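Putative uncharacterized protein (Pyrococcus abyssi virus 1, PDB 4HR1) is of unknown function, a helical-bundle protein of a virus that infects a hyperthermophilic archaeon, and pairs with a second protein chain in its assembly. Local coordinates at residues F22-M27 and E95-L101. Sequence-based numbering, arbitrary orientation.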
# COMPACT_ATOMS: atom_id res chain seq x y z
N PHE A 22 6.02 -7.26 -6.61
CA PHE A 22 6.98 -8.37 -6.72
C PHE A 22 6.75 -9.18 -8.00
O PHE A 22 7.70 -9.38 -8.76
CB PHE A 22 6.88 -9.27 -5.48
CG PHE A 22 7.91 -10.37 -5.38
CD1 PHE A 22 7.70 -11.60 -5.98
CD2 PHE A 22 9.07 -10.19 -4.63
CE1 PHE A 22 8.65 -12.63 -5.87
CE2 PHE A 22 10.00 -11.23 -4.49
CZ PHE A 22 9.78 -12.44 -5.11
N LEU A 23 5.48 -9.61 -8.24
CA LEU A 23 5.07 -10.39 -9.43
C LEU A 23 5.34 -9.64 -10.73
O LEU A 23 5.84 -10.25 -11.68
CB LEU A 23 3.58 -10.72 -9.35
CG LEU A 23 3.23 -12.07 -8.82
CD1 LEU A 23 1.98 -11.98 -7.99
CD2 LEU A 23 3.05 -13.07 -9.95
N LYS A 24 4.98 -8.34 -10.77
CA LYS A 24 5.16 -7.41 -11.90
C LYS A 24 6.65 -7.39 -12.30
O LYS A 24 6.98 -7.63 -13.47
CB LYS A 24 4.70 -6.00 -11.50
CG LYS A 24 3.77 -5.33 -12.51
CD LYS A 24 2.36 -5.15 -11.96
CE LYS A 24 1.98 -3.71 -11.73
NZ LYS A 24 2.47 -3.21 -10.41
N GLY A 25 7.51 -7.19 -11.29
CA GLY A 25 8.96 -7.16 -11.42
C GLY A 25 9.57 -8.46 -11.90
O GLY A 25 10.45 -8.44 -12.77
N TYR A 26 9.09 -9.60 -11.36
CA TYR A 26 9.55 -10.93 -11.76
C TYR A 26 9.25 -11.14 -13.24
O TYR A 26 10.08 -11.67 -13.97
CB TYR A 26 8.89 -12.04 -10.90
CG TYR A 26 9.09 -13.44 -11.46
CD1 TYR A 26 10.32 -14.08 -11.36
CD2 TYR A 26 8.06 -14.09 -12.13
CE1 TYR A 26 10.50 -15.37 -11.87
CE2 TYR A 26 8.24 -15.37 -12.66
CZ TYR A 26 9.47 -16.01 -12.53
OH TYR A 26 9.66 -17.27 -13.04
N MSE A 27 8.05 -10.71 -13.67
CA MSE A 27 7.53 -10.83 -15.03
C MSE A 27 8.26 -9.98 -16.04
O MSE A 27 8.46 -10.44 -17.16
CB MSE A 27 6.03 -10.54 -15.06
CG MSE A 27 5.24 -11.65 -14.42
SE MSE A 27 3.33 -11.47 -14.63
CE MSE A 27 2.84 -13.22 -14.04
N GLU A 95 -0.60 -17.81 -8.31
CA GLU A 95 -0.08 -17.15 -9.50
C GLU A 95 1.43 -17.21 -9.54
O GLU A 95 1.99 -17.57 -10.58
CB GLU A 95 -0.59 -15.70 -9.64
CG GLU A 95 -0.14 -14.97 -10.90
CD GLU A 95 -0.64 -15.50 -12.24
OE1 GLU A 95 -1.51 -16.41 -12.24
OE2 GLU A 95 -0.17 -15.00 -13.28
N MET A 96 2.09 -16.85 -8.41
CA MET A 96 3.55 -16.89 -8.24
C MET A 96 4.03 -18.28 -8.68
O MET A 96 4.81 -18.38 -9.63
CB MET A 96 3.95 -16.64 -6.77
CG MET A 96 3.93 -15.19 -6.35
SD MET A 96 4.23 -15.05 -4.58
CE MET A 96 4.44 -13.38 -4.46
N LEU A 97 3.47 -19.35 -8.08
CA LEU A 97 3.81 -20.75 -8.38
C LEU A 97 3.59 -21.17 -9.82
O LEU A 97 4.40 -21.92 -10.36
CB LEU A 97 3.08 -21.69 -7.41
CG LEU A 97 3.60 -21.62 -5.99
CD1 LEU A 97 2.54 -22.04 -5.00
CD2 LEU A 97 4.91 -22.38 -5.82
N ARG A 98 2.53 -20.67 -10.45
CA ARG A 98 2.15 -20.93 -11.84
C ARG A 98 3.11 -20.30 -12.84
O ARG A 98 3.29 -20.83 -13.94
CB ARG A 98 0.73 -20.39 -12.09
CG ARG A 98 -0.10 -21.24 -13.05
CD ARG A 98 -1.12 -20.45 -13.88
NE ARG A 98 -1.78 -19.35 -13.16
CZ ARG A 98 -2.85 -19.48 -12.37
NH1 ARG A 98 -3.38 -20.68 -12.16
NH2 ARG A 98 -3.38 -18.42 -11.78
N VAL A 99 3.71 -19.15 -12.48
CA VAL A 99 4.59 -18.41 -13.38
C VAL A 99 6.07 -18.78 -13.34
O VAL A 99 6.87 -18.22 -14.10
CB VAL A 99 4.28 -16.89 -13.41
CG1 VAL A 99 2.82 -16.66 -13.75
CG2 VAL A 99 4.64 -16.20 -12.10
N GLY A 100 6.40 -19.77 -12.52
CA GLY A 100 7.77 -20.28 -12.39
C GLY A 100 8.54 -19.74 -11.20
O GLY A 100 9.70 -20.11 -11.00
N LEU A 101 7.90 -18.85 -10.43
CA LEU A 101 8.45 -18.24 -9.22
C LEU A 101 8.53 -19.35 -8.16
O LEU A 101 7.63 -20.21 -8.10
CB LEU A 101 7.50 -17.11 -8.76
CG LEU A 101 8.00 -15.82 -8.10
CD1 LEU A 101 9.49 -15.57 -8.29
CD2 LEU A 101 7.19 -14.64 -8.56
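Tyr26 lies across the end of helix 72-98 and meets two residues there in different ways. Its CG is anti to the backbone N (chi1 167°), a setting that carries the ring out to the turn beyond the helix. Leu101 CD1 sits over one ring face, 3.5 Å from CD1 of Tyr26 in a CH-pi contact offset toward the rim. At the ring edge, Tyr26 OH donates to Val99 O at 3.1 Å, coming from above the carbonyl plane rather than along a lone pair. Leu101 is wedged between two aromatics, since its CD2 also meets the edge of the Phe22 ring, 3.7 Å from CE1.

What shapes this receiving surface is a Schellman motif: Gly100 leaves helical geometry with a positive phi (99°), and Leu101 N bonds back to Met96 O. That oxygen also takes Val99 N, from the opposite face of its plane. Here, near one end of the bundle, the motif turns Leu101 back against helix 5-30. Deeper in, the packing is apolar, with Leu23 CG 4.0 Å from Met96 CG, and Ile111 of helix 109-119 touches Phe22, Met96 and Leu101.

Toward helix 34-63 the selenomethionine Met27 is buried, its CE meeting Val99 CG1 at 3.5 Å and Glu95 OE2. Glu95 packs its CG on Leu23 CD2 (3.8 Å). On the solvent side, exposed Arg98 touches nothing of helix 5-30 here but salt-bridges Glu95: NH2 lies 2.8 Å from Glu95 OE1, and NE reaches the same oxygen.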